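Local structure of alpha-14 giardin (Giardia lamblia, 3CHJ) at residues D106-I111 / A151-D156; K137-K142 / K147-V152; L169-K174 / W189-A194; D215-G220 / L235-L240. The protein binds calcium ions and, in a calcium-dependent way, phospholipids as an annexin, and may serve as a calcium-regulated structural link between the membrane bilayer and the underlying axoneme. All coordinates share one frame; numbering follows the deposited sequence.

Contact 1 (D106-I111 / A151-D156); sequences DVLLTI and AVATGD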
loop_
_atom_site.group_PDB
_atom_site.type_symbol
_atom_site.label_atom_id
_atom_site.label_comp_id
_atom_site.label_asym_id
_atom_site.label_seq_id
_atom_site.Cartn_x
_atom_site.Cartn_y
_atom_site.Cartn_z
ATOM N N ASP A 106 5.079 2.013 3.271
ATOM C CA ASP A 106 3.769 1.761 2.668
ATOM C C ASP A 106 3.782 0.492 1.838
ATOM O O ASP A 106 2.792 -0.256 1.823
ATOM C CB ASP A 106 3.375 2.906 1.735
ATOM C CG ASP A 106 2.948 4.167 2.474
ATOM O OD1 ASP A 106 2.733 4.153 3.719
ATOM O OD2 ASP A 106 2.810 5.184 1.761
ATOM N N VAL A 107 4.879 0.267 1.118
ATOM C CA VAL A 107 4.954 -0.874 0.204
ATOM C C VAL A 107 5.204 -2.154 0.976
ATOM O O VAL A 107 4.432 -3.119 0.887
ATOM C CB VAL A 107 6.053 -0.670 -0.856
ATOM C CG1 VAL A 107 6.271 -1.956 -1.656
ATOM C CG2 VAL A 107 5.683 0.499 -1.778
ATOM N N LEU A 108 6.278 -2.181 1.748
ATOM C CA LEU A 108 6.732 -3.449 2.313
ATOM C C LEU A 108 5.774 -4.018 3.340
ATOM O O LEU A 108 5.712 -5.246 3.499
ATOM C CB LEU A 108 8.138 -3.308 2.877
ATOM C CG LEU A 108 9.178 -3.196 1.766
ATOM C CD1 LEU A 108 10.518 -2.715 2.314
ATOM C CD2 LEU A 108 9.338 -4.577 1.061
ATOM N N LEU A 109 5.026 -3.147 4.024
ATOM C CA LEU A 109 4.184 -3.600 5.143
ATOM C C LEU A 109 2.759 -3.945 4.727
ATOM O O LEU A 109 1.951 -4.331 5.572
ATOM C CB LEU A 109 4.178 -2.608 6.301
ATOM C CG LEU A 109 5.558 -2.338 6.902
ATOM C CD1 LEU A 109 5.406 -1.382 8.089
ATOM C CD2 LEU A 109 6.208 -3.660 7.314
ATOM N N THR A 110 2.458 -3.810 3.440
ATOM C CA THR A 110 1.060 -4.027 3.005
ATOM C C THR A 110 0.954 -5.017 1.861
ATOM O O THR A 110 -0.041 -5.024 1.124
ATOM C CB THR A 110 0.346 -2.739 2.614
ATOM O OG1 THR A 110 0.957 -2.209 1.428
ATOM C CG2 THR A 110 0.364 -1.712 3.745
ATOM N N ILE A 111 1.972 -5.850 1.722
ATOM C CA ILE A 111 1.947 -6.944 0.755
ATOM C C ILE A 111 2.150 -8.311 1.410
ATOM O O ILE A 111 2.807 -8.448 2.449
ATOM C CB ILE A 111 2.944 -6.719 -0.393
ATOM C CG1 ILE A 111 4.384 -6.605 0.149
ATOM C CG2 ILE A 111 2.503 -5.491 -1.171
ATOM C CD1 ILE A 111 5.448 -6.378 -0.904
ATOM N N ALA A 151 13.242 -6.595 8.422
ATOM C CA ALA A 151 12.860 -7.963 8.765
ATOM C C ALA A 151 11.863 -8.519 7.747
ATOM O O ALA A 151 11.901 -9.699 7.358
ATOM C CB ALA A 151 12.286 -8.016 10.159
ATOM N N VAL A 152 10.911 -7.691 7.352
ATOM C CA VAL A 152 9.937 -8.104 6.362
ATOM C C VAL A 152 10.589 -8.320 4.989
ATOM O O VAL A 152 10.298 -9.311 4.304
ATOM C CB VAL A 152 8.789 -7.070 6.278
ATOM C CG1 VAL A 152 7.903 -7.305 5.061
ATOM C CG2 VAL A 152 7.988 -7.110 7.571
ATOM N N ALA A 153 11.473 -7.402 4.598
ATOM C CA ALA A 153 12.115 -7.490 3.286
ATOM C C ALA A 153 12.904 -8.779 3.090
ATOM O O ALA A 153 12.963 -9.269 1.975
ATOM C CB ALA A 153 13.005 -6.264 3.016
ATOM N N THR A 154 13.489 -9.326 4.159
ATOM C CA THR A 154 14.366 -10.503 4.045
ATOM C C THR A 154 13.826 -11.778 4.688
ATOM O O THR A 154 14.440 -12.844 4.548
ATOM C CB THR A 154 15.750 -10.204 4.646
ATOM O OG1 THR A 154 15.605 -9.876 6.036
ATOM C CG2 THR A 154 16.402 -9.037 3.912
ATOM N N GLY A 155 12.701 -11.691 5.391
ATOM C CA GLY A 155 12.215 -12.829 6.183
ATOM C C GLY A 155 11.001 -13.547 5.626
ATOM O O GLY A 155 10.657 -13.419 4.457
ATOM N N ASP A 156 10.345 -14.311 6.488
ATOM C CA ASP A 156 9.185 -15.095 6.122
ATOM C C ASP A 156 8.206 -14.988 7.276
ATOM O O ASP A 156 8.589 -14.626 8.387
ATOM C CB ASP A 156 9.603 -16.567 5.940
ATOM C CG ASP A 156 8.551 -17.421 5.217
ATOM O OD1 ASP A 156 7.444 -16.936 4.849
ATOM O OD2 ASP A 156 8.851 -18.629 5.017
#
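V152 reaches from helix 144-154 to the C-terminal end of helix 101-108, where it meets L108 and, just past the helix, L109. Its CB still stands back, 4.4 Å from CD2 of L109, and the two methyls make the contact. CG1, placed anti to the backbone N of V152 (chi1 168°), is directed at main chain: it comes to 3.4 Å from the carbonyl O of L108. CG2 turns to the other leucine and touches CD2 of L109 at 3.9 Å, the two side chains crossing at about a right angle; the same methyl also rests on A194 of helix 186-195. Beside this, L108 points at the helix itself, and its CD1 lies 4.4 Å from CB of A153 in a looser apolar contact. The turn that presents the leucines is secured from within, as T110 OG1 donates to the carbonyl O of D106 at 2.7 Å, approaching it almost end-on. D106 is held in turn by R264, R267 and Y231. R120 bonds to the carbonyl oxygens of A153 and G155 at the other helix end. The whole is buried side-chain packing between the C-terminal ends of two helices, as expected in the all-helical annexin fold.

Contact 2 (K137-K142 / K147-V152); sequences KDCGDK and KLINAV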
loop_
_atom_site.group_PDB
_atom_site.type_symbol
_atom_site.label_atom_id
_atom_site.label_comp_id
_atom_site.label_asym_id
_atom_site.label_seq_id
_atom_site.Cartn_x
_atom_site.Cartn_y
_atom_site.Cartn_z
ATOM N N LYS A 137 20.627 -0.378 3.257
ATOM C CA LYS A 137 21.647 0.653 3.020
ATOM C C LYS A 137 21.077 2.067 3.174
ATOM O O LYS A 137 21.708 2.953 3.770
ATOM C CB LYS A 137 22.259 0.458 1.632
ATOM C CG LYS A 137 23.261 1.527 1.206
ATOM C CD LYS A 137 23.930 1.119 -0.106
ATOM C CE LYS A 137 23.052 1.424 -1.304
ATOM N NZ LYS A 137 23.109 2.862 -1.672
ATOM N N ASP A 138 19.856 2.253 2.689
ATOM C CA ASP A 138 19.230 3.565 2.691
ATOM C C ASP A 138 18.572 3.906 4.016
ATOM O O ASP A 138 18.572 5.068 4.417
ATOM C CB ASP A 138 18.244 3.681 1.525
ATOM C CG ASP A 138 18.942 3.603 0.174
ATOM O OD1 ASP A 138 20.122 3.983 0.079
ATOM O OD2 ASP A 138 18.306 3.154 -0.786
ATOM N N CYS A 139 18.018 2.904 4.698
ATOM C CA CYS A 139 17.230 3.172 5.908
ATOM C C CYS A 139 17.995 2.946 7.211
ATOM O O CYS A 139 17.570 3.404 8.274
ATOM C CB CYS A 139 15.988 2.298 5.933
ATOM S SG CYS A 139 14.859 2.648 4.594
ATOM N N GLY A 140 19.084 2.189 7.140
ATOM C CA GLY A 140 19.774 1.737 8.331
ATOM C C GLY A 140 18.981 0.678 9.066
ATOM O O GLY A 140 18.025 0.110 8.510
ATOM N N ASP A 141 19.381 0.402 10.300
ATOM C CA ASP A 141 18.666 -0.585 11.102
ATOM C C ASP A 141 18.563 -0.121 12.553
ATOM O O ASP A 141 18.510 -0.946 13.462
ATOM C CB ASP A 141 19.352 -1.951 10.952
ATOM C CG ASP A 141 18.509 -3.103 11.485
ATOM O OD1 ASP A 141 17.425 -3.401 10.926
ATOM O OD2 ASP A 141 18.970 -3.745 12.452
ATOM N N LYS A 142 18.519 1.197 12.753
ATOM C CA LYS A 142 18.446 1.808 14.092
ATOM C C LYS A 142 16.980 2.031 14.505
ATOM O O LYS A 142 16.557 1.630 15.601
ATOM C CB LYS A 142 19.222 3.130 14.119
ATOM C CG LYS A 142 19.056 3.961 15.390
ATOM C CD LYS A 142 19.943 5.202 15.316
ATOM C CE LYS A 142 19.724 6.123 16.512
ATOM N NZ LYS A 142 20.646 5.773 17.623
ATOM N N LYS A 147 13.968 -1.450 11.393
ATOM C CA LYS A 147 14.147 -2.853 11.787
ATOM C C LYS A 147 12.964 -3.676 11.254
ATOM O O LYS A 147 13.135 -4.806 10.785
ATOM C CB LYS A 147 14.224 -3.001 13.306
ATOM C CG LYS A 147 15.441 -2.349 13.920
ATOM C CD LYS A 147 15.475 -2.574 15.432
ATOM C CE LYS A 147 16.655 -1.888 16.086
ATOM N NZ LYS A 147 17.953 -2.497 15.685
ATOM N N LEU A 148 11.762 -3.098 11.327
ATOM C CA LEU A 148 10.560 -3.806 10.916
ATOM C C LEU A 148 10.580 -4.068 9.408
ATOM O O LEU A 148 10.382 -5.216 8.984
ATOM C CB LEU A 148 9.293 -3.044 11.341
ATOM C CG LEU A 148 7.980 -3.681 10.898
ATOM C CD1 LEU A 148 7.811 -5.073 11.520
ATOM C CD2 LEU A 148 6.848 -2.782 11.274
ATOM N N ILE A 149 10.781 -3.028 8.586
ATOM C CA ILE A 149 10.774 -3.263 7.133
ATOM C C ILE A 149 11.968 -4.121 6.671
ATOM O O ILE A 149 11.823 -4.878 5.723
ATOM C CB ILE A 149 10.617 -1.995 6.274
ATOM C CG1 ILE A 149 11.865 -1.096 6.379
ATOM C CG2 ILE A 149 9.324 -1.280 6.649
ATOM C CD1 ILE A 149 11.828 0.109 5.396
ATOM N N ASN A 150 13.126 -4.006 7.334
ATOM C CA ASN A 150 14.249 -4.889 6.998
ATOM C C ASN A 150 13.898 -6.347 7.288
ATOM O O ASN A 150 14.230 -7.257 6.488
ATOM C CB ASN A 150 15.507 -4.511 7.788
ATOM C CG ASN A 150 16.142 -3.229 7.303
ATOM O OD1 ASN A 150 16.018 -2.849 6.122
ATOM N ND2 ASN A 150 16.830 -2.552 8.200
ATOM N N ALA A 151 13.242 -6.595 8.422
ATOM C CA ALA A 151 12.860 -7.963 8.765
ATOM C C ALA A 151 11.863 -8.519 7.747
ATOM O O ALA A 151 11.901 -9.699 7.358
ATOM C CB ALA A 151 12.286 -8.016 10.159
ATOM N N VAL A 152 10.911 -7.691 7.352
ATOM C CA VAL A 152 9.937 -8.104 6.362
ATOM C C VAL A 152 10.589 -8.320 4.989
ATOM O O VAL A 152 10.298 -9.311 4.304
ATOM C CB VAL A 152 8.789 -7.070 6.278
ATOM C CG1 VAL A 152 7.903 -7.305 5.061
ATOM C CG2 VAL A 152 7.988 -7.110 7.571
HETATM O O HOH W 1 15.456 -6.026 11.382
HETATM O O HOH W 2 17.690 -5.257 15.321
#
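D141 and K147 bring the backbones to 5.1 Å between their CA atoms, where the chain has left helix 131-139 at G140, whose phi is positive (72°), and passes alongside helix 144-154. The amide of N150 reads this turn with a single nitrogen. ND2 donates to the carbonyl O of G140 at 2.9 Å and, more straightly, to OD1 of D141 at 2.9 Å, both acceptors lying close to the amide plane. OD1 is met on its anti side, the carboxylate turned 30° from the amide. K147 crosses D141 at about a right angle. A bend at its last torsion (chi4 -67°) delivers NZ to the carbonyl O of D141, 2.8 Å away and nearly along the C=O axis, whereas its salt bridge to OD2 of D141 is long at 3.6 Å. One water accepts from NZ of K147 and donates weakly to OD2 of D141, and another spans K147 O and, weakly, D141 OD1. On the inner side SG of C139 packs on CD1 of I149 at 4.0 Å. The turn is thus fixed mainly by helix side-chain donors reaching the carbonyls of G140 and D141 and one carboxylate oxygen of D141; the long ion pair to the other oxygen probably adds less.

Contact 3 (L169-K174 / W189-A194); sequences LVLVRK and WIRIFA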
loop_
_atom_site.group_PDB
_atom_site.type_symbol
_atom_site.label_atom_id
_atom_site.label_comp_id
_atom_site.label_asym_id
_atom_site.label_seq_id
_atom_site.Cartn_x
_atom_site.Cartn_y
_atom_site.Cartn_z
ATOM N N LEU A 169 2.347 -12.948 23.983
ATOM C CA LEU A 169 1.316 -12.066 24.537
ATOM C C LEU A 169 1.798 -11.407 25.825
ATOM O O LEU A 169 1.651 -10.193 26.021
ATOM C CB LEU A 169 0.039 -12.871 24.800
ATOM C CG LEU A 169 -1.170 -12.092 25.284
ATOM C CD1 LEU A 169 -1.495 -10.986 24.280
ATOM C CD2 LEU A 169 -2.322 -13.032 25.435
ATOM N N VAL A 170 2.374 -12.218 26.714
ATOM C CA VAL A 170 2.933 -11.716 27.949
ATOM C C VAL A 170 4.064 -10.725 27.661
ATOM O O VAL A 170 4.158 -9.653 28.277
ATOM C CB VAL A 170 3.404 -12.891 28.837
ATOM C CG1 VAL A 170 4.180 -12.389 30.020
ATOM C CG2 VAL A 170 2.177 -13.704 29.291
ATOM N N LEU A 171 4.908 -11.079 26.694
ATOM C CA LEU A 171 6.033 -10.233 26.312
ATOM C C LEU A 171 5.609 -8.886 25.701
ATOM O O LEU A 171 6.166 -7.835 26.050
ATOM C CB LEU A 171 6.956 -10.995 25.353
ATOM C CG LEU A 171 7.736 -12.136 26.028
ATOM C CD1 LEU A 171 8.361 -13.014 24.963
ATOM C CD2 LEU A 171 8.791 -11.580 26.973
ATOM N N VAL A 172 4.609 -8.926 24.820
ATOM C CA VAL A 172 4.159 -7.675 24.210
ATOM C C VAL A 172 3.401 -6.767 25.191
ATOM O O VAL A 172 3.534 -5.542 25.138
ATOM C CB VAL A 172 3.410 -7.869 22.869
ATOM C CG1 VAL A 172 1.921 -8.240 23.042
ATOM C CG2 VAL A 172 3.575 -6.591 22.026
ATOM N N ARG A 173 2.650 -7.376 26.105
ATOM C CA ARG A 173 2.046 -6.608 27.192
ATOM C C ARG A 173 3.105 -5.910 28.040
ATOM O O ARG A 173 2.972 -4.729 28.368
ATOM C CB ARG A 173 1.146 -7.481 28.064
ATOM C CG ARG A 173 0.590 -6.753 29.274
ATOM C CD ARG A 173 -0.427 -5.684 28.867
ATOM N NE ARG A 173 -1.238 -5.248 30.014
ATOM C CZ ARG A 173 -2.374 -4.559 29.917
ATOM N NH1 ARG A 173 -2.846 -4.191 28.735
ATOM N NH2 ARG A 173 -3.044 -4.226 31.015
ATOM N N LYS A 174 4.162 -6.640 28.399
ATOM C CA LYS A 174 5.281 -6.056 29.138
ATOM C C LYS A 174 5.862 -4.846 28.400
ATOM O O LYS A 174 6.058 -3.776 28.978
ATOM C CB LYS A 174 6.350 -7.128 29.398
ATOM C CG LYS A 174 7.524 -6.697 30.268
ATOM C CD LYS A 174 8.650 -6.079 29.447
ATOM C CE LYS A 174 9.678 -5.374 30.319
ATOM N NZ LYS A 174 10.808 -4.801 29.519
ATOM N N TRP A 189 8.768 -6.925 19.545
ATOM C CA TRP A 189 8.009 -6.164 18.562
ATOM C C TRP A 189 8.286 -6.638 17.142
ATOM O O TRP A 189 7.373 -6.748 16.320
ATOM C CB TRP A 189 8.339 -4.689 18.669
ATOM C CG TRP A 189 7.709 -3.965 19.844
ATOM C CD1 TRP A 189 8.362 -3.412 20.908
ATOM C CD2 TRP A 189 6.314 -3.683 20.037
ATOM N NE1 TRP A 189 7.466 -2.785 21.748
ATOM C CE2 TRP A 189 6.198 -2.974 21.259
ATOM C CE3 TRP A 189 5.150 -3.984 19.311
ATOM C CZ2 TRP A 189 4.956 -2.529 21.752
ATOM C CZ3 TRP A 189 3.910 -3.560 19.801
ATOM C CH2 TRP A 189 3.824 -2.843 21.022
ATOM N N ILE A 190 9.556 -6.891 16.845
ATOM C CA ILE A 190 9.923 -7.314 15.495
ATOM C C ILE A 190 9.434 -8.726 15.187
ATOM O O ILE A 190 8.888 -8.980 14.132
ATOM C CB ILE A 190 11.447 -7.159 15.236
ATOM C CG1 ILE A 190 11.887 -5.708 15.470
ATOM C CG2 ILE A 190 11.815 -7.632 13.824
ATOM C CD1 ILE A 190 11.186 -4.661 14.582
ATOM N N ARG A 191 9.602 -9.640 16.140
ATOM C CA ARG A 191 9.160 -11.003 15.925
ATOM C C ARG A 191 7.658 -11.048 15.605
ATOM O O ARG A 191 7.233 -11.678 14.639
ATOM C CB ARG A 191 9.505 -11.878 17.139
ATOM C CG ARG A 191 9.030 -13.308 16.975
ATOM C CD ARG A 191 9.489 -14.246 18.101
ATOM N NE ARG A 191 8.964 -13.881 19.415
ATOM C CZ ARG A 191 9.637 -13.202 20.336
ATOM N NH1 ARG A 191 10.877 -12.815 20.099
ATOM N NH2 ARG A 191 9.070 -12.921 21.500
ATOM N N ILE A 192 6.857 -10.346 16.408
ATOM C CA ILE A 192 5.418 -10.400 16.203
ATOM C C ILE A 192 5.038 -9.722 14.888
ATOM O O ILE A 192 4.364 -10.310 14.030
ATOM C CB ILE A 192 4.670 -9.755 17.373
ATOM C CG1 ILE A 192 4.905 -10.579 18.664
ATOM C CG2 ILE A 192 3.184 -9.684 17.052
ATOM C CD1 ILE A 192 4.479 -9.851 19.938
ATOM N N PHE A 193 5.478 -8.482 14.715
ATOM C CA PHE A 193 4.964 -7.717 13.592
ATOM C C PHE A 193 5.600 -8.073 12.257
ATOM O O PHE A 193 4.954 -7.910 11.198
ATOM C CB PHE A 193 5.046 -6.215 13.879
ATOM C CG PHE A 193 3.981 -5.737 14.832
ATOM C CD1 PHE A 193 4.062 -6.012 16.208
ATOM C CD2 PHE A 193 2.870 -5.027 14.356
ATOM C CE1 PHE A 193 3.050 -5.594 17.083
ATOM C CE2 PHE A 193 1.861 -4.611 15.236
ATOM C CZ PHE A 193 1.950 -4.872 16.573
ATOM N N ALA A 194 6.823 -8.608 12.291
ATOM C CA ALA A 194 7.481 -8.996 11.038
ATOM C C ALA A 194 7.277 -10.451 10.640
ATOM O O ALA A 194 7.332 -10.763 9.443
ATOM C CB ALA A 194 8.974 -8.696 11.079
#
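V172 sits against both W189 and I192, and these three buried side chains form the tight part of the contact between helix 162-177 and helix 186-195. The axes of segments 169-174 and 189-194 approach to 10.7 Å with an angle of 118° between their N-to-C directions, so the helices cross steeply and meet over few residues. CG2 of V172, anti to its own backbone N, lies over one face of the indole in a CH-pi contact, 3.9 Å from the centroid of the W189 six-membered ring and 18° off its normal; it is displaced toward the rim, where CZ3 of W189 is the closest atom at 3.8 Å. From the next turn the tip of I192 comes in, its CD1 3.7 Å from CB of V172, so that the valine is met on two fronts. The edge of the indole is met in plane by CD1 of F193.

The other side is more open to solvent. There exposed L171 leans on partly exposed R191, CD1 of the leucine touching NH2 of the arginine at 3.5 Å near the guanidinium plane, at its edge. The same NH2 forms a salt bridge with D168 of helix 162-177.

The W189 side chain lies about 5 Å from a bound calcium ion, and its NE1 bonds to E224, a calcium-site residue, while K174 salt-bridges E185, another. The chemistry therefore divides: a valine methyl packs on one face of the indole, while its NE1 links the tryptophan to the metal site as a second-shell residue.

Contact 4 (D215-G220 / L235-L240); sequences DSLRAG and LAHDFL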
loop_
_atom_site.group_PDB
_atom_site.type_symbol
_atom_site.label_atom_id
_atom_site.label_comp_id
_atom_site.label_asym_id
_atom_site.label_seq_id
_atom_site.Cartn_x
_atom_site.Cartn_y
_atom_site.Cartn_z
ATOM N N ASP A 215 -8.565 -4.365 26.702
ATOM C CA ASP A 215 -7.543 -3.434 26.200
ATOM C C ASP A 215 -7.232 -3.779 24.752
ATOM O O ASP A 215 -7.414 -4.915 24.348
ATOM C CB ASP A 215 -6.252 -3.499 27.011
ATOM C CG ASP A 215 -6.323 -2.752 28.345
ATOM O OD1 ASP A 215 -7.352 -2.096 28.670
ATOM O OD2 ASP A 215 -5.305 -2.818 29.079
ATOM N N SER A 216 -6.751 -2.789 23.985
ATOM C CA SER A 216 -6.486 -2.967 22.546
ATOM C C SER A 216 -4.994 -3.037 22.222
ATOM O O SER A 216 -4.228 -2.189 22.687
ATOM C CB SER A 216 -7.111 -1.817 21.758
ATOM O OG SER A 216 -6.471 -1.660 20.507
ATOM N N LEU A 217 -4.600 -4.026 21.420
ATOM C CA LEU A 217 -3.202 -4.173 21.011
ATOM C C LEU A 217 -2.768 -2.958 20.191
ATOM O O LEU A 217 -1.683 -2.415 20.413
ATOM C CB LEU A 217 -3.013 -5.476 20.231
ATOM C CG LEU A 217 -1.660 -5.750 19.562
ATOM C CD1 LEU A 217 -0.551 -5.740 20.609
ATOM C CD2 LEU A 217 -1.728 -7.100 18.835
ATOM N N ARG A 218 -3.628 -2.514 19.274
ATOM C CA ARG A 218 -3.307 -1.313 18.483
ATOM C C ARG A 218 -3.168 -0.066 19.350
ATOM O O ARG A 218 -2.326 0.776 19.071
ATOM C CB ARG A 218 -4.328 -1.087 17.381
ATOM C CG ARG A 218 -3.790 -0.171 16.245
ATOM C CD ARG A 218 -4.932 0.042 15.319
ATOM N NE ARG A 218 -4.631 0.670 14.028
ATOM C CZ ARG A 218 -4.579 1.979 13.808
ATOM N NH1 ARG A 218 -4.701 2.840 14.823
ATOM N NH2 ARG A 218 -4.375 2.420 12.565
ATOM N N ALA A 219 -3.998 0.075 20.385
ATOM C CA ALA A 219 -3.828 1.176 21.328
ATOM C C ALA A 219 -2.464 1.120 22.027
ATOM O O ALA A 219 -1.859 2.160 22.298
ATOM C CB ALA A 219 -4.981 1.176 22.348
ATOM N N GLY A 220 -1.987 -0.105 22.305
ATOM C CA GLY A 220 -0.664 -0.323 22.881
ATOM C C GLY A 220 0.450 0.119 21.938
ATOM O O GLY A 220 1.450 0.670 22.367
ATOM N N LEU A 235 0.302 0.418 10.699
ATOM C CA LEU A 235 0.034 -0.071 9.347
ATOM C C LEU A 235 0.199 -1.596 9.292
ATOM O O LEU A 235 -0.669 -2.273 8.730
ATOM C CB LEU A 235 0.942 0.639 8.337
ATOM C CG LEU A 235 0.679 0.208 6.889
ATOM C CD1 LEU A 235 -0.718 0.593 6.450
ATOM C CD2 LEU A 235 1.751 0.797 5.954
ATOM N N ALA A 236 1.258 -2.125 9.912
ATOM C CA ALA A 236 1.498 -3.572 9.968
ATOM C C ALA A 236 0.366 -4.243 10.737
ATOM O O ALA A 236 -0.156 -5.276 10.307
ATOM C CB ALA A 236 2.833 -3.892 10.618
ATOM N N HIS A 237 -0.013 -3.655 11.870
ATOM C CA HIS A 237 -1.168 -4.169 12.620
ATOM C C HIS A 237 -2.395 -4.315 11.722
ATOM O O HIS A 237 -3.013 -5.380 11.642
ATOM C CB HIS A 237 -1.530 -3.267 13.813
ATOM C CG HIS A 237 -2.798 -3.691 14.491
ATOM N ND1 HIS A 237 -4.045 -3.397 13.980
ATOM C CD2 HIS A 237 -3.010 -4.436 15.602
ATOM C CE1 HIS A 237 -4.973 -3.943 14.753
ATOM N NE2 HIS A 237 -4.369 -4.564 15.752
ATOM N N ASP A 238 -2.751 -3.230 11.047
ATOM C CA ASP A 238 -3.960 -3.190 10.256
ATOM C C ASP A 238 -3.874 -4.129 9.050
ATOM O O ASP A 238 -4.858 -4.797 8.708
ATOM C CB ASP A 238 -4.208 -1.754 9.816
ATOM C CG ASP A 238 -4.649 -0.860 10.966
ATOM O OD1 ASP A 238 -4.824 -1.345 12.117
ATOM O OD2 ASP A 238 -4.844 0.348 10.728
ATOM N N PHE A 239 -2.710 -4.181 8.403
ATOM C CA PHE A 239 -2.565 -5.068 7.254
ATOM C C PHE A 239 -2.760 -6.527 7.639
ATOM O O PHE A 239 -3.462 -7.274 6.963
ATOM C CB PHE A 239 -1.215 -4.887 6.550
ATOM C CG PHE A 239 -0.957 -5.931 5.496
ATOM C CD1 PHE A 239 -1.677 -5.907 4.304
ATOM C CD2 PHE A 239 -0.017 -6.937 5.708
ATOM C CE1 PHE A 239 -1.452 -6.897 3.305
ATOM C CE2 PHE A 239 0.220 -7.924 4.719
ATOM C CZ PHE A 239 -0.505 -7.882 3.526
ATOM N N LEU A 240 -2.157 -6.920 8.738
ATOM C CA LEU A 240 -2.272 -8.314 9.191
ATOM C C LEU A 240 -3.710 -8.579 9.621
ATOM O O LEU A 240 -4.283 -9.612 9.278
ATOM C CB LEU A 240 -1.270 -8.586 10.298
ATOM C CG LEU A 240 0.193 -8.555 9.826
ATOM C CD1 LEU A 240 1.162 -8.515 11.016
ATOM C CD2 LEU A 240 0.485 -9.737 8.889
#
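R218 grips D238 side-on, a bidentate salt bridge that spans helix 217-224 and helix 227-241 in the all-helical annexin fold and is combined with a histidine-carboxylate hydrogen bond. NE of R218 donates to OD1 of D238 at 2.8 Å, and NH2 of R218 to OD2 of D238, also at 2.8 Å. Both oxygens are met on their syn sides, and the guanidinium and carboxylate planes are only 13° apart, although the nitrogens stand somewhat out of the carboxylate plane. OD1 has a second donor: ND1 of H237 reaches it at 2.9 Å from the anti side. Three N-H groups thus hold one buried carboxylate and would be expected to keep it ionised.

The arginine gets there by running across the histidine. With CG anti to the backbone N (chi1 -160°) and the chain extended from CG to NE, CB of R218 lies over the centre of the H237 ring, 3.9 Å from its centroid, in a CH-pi contact, while CD passes 3.8 Å from ND1 of H237. At the ring's edge CD2 of L217 meets CD2 of H237 more loosely, at 4.4 Å.

Farther out, NE2 of H237 is hydrogen-bonded to ND1 of H205, so both ring nitrogens are engaged and the rotation of the imidazole is fixed. NH1 of R218 has its own salt bridge to E222, and F249 takes the guanidinium in a cation-pi contact. The helix that carries R218 starts at an N-cap, S216, whose OG accepts from the backbone N of A219 at 3.0 Å with an N-H...O angle of 168°.

Contact 1 opens first along the chain, and contacts 1 and 2 both close on helix 144-154, with A151 and V152 in both; their centres are 10 Å apart. Contact 3 opens after them and contact 4 comes last, their centres 11 Å apart. Contact 3 joins the first pair through A151, whose CB packs on A194 and I190 of helix 186-195. Contact 4 meets contact 3 through F193, packed on A236 and H237, and through the R173-D215 salt bridge, and meets contact 1 where F239 lies against L109, T110 and I111. Helices 144-154, 186-195 and 227-241 therefore link the four into continuous packing, which connects the calcium site beside contact 3 to the interior of the annexin fold.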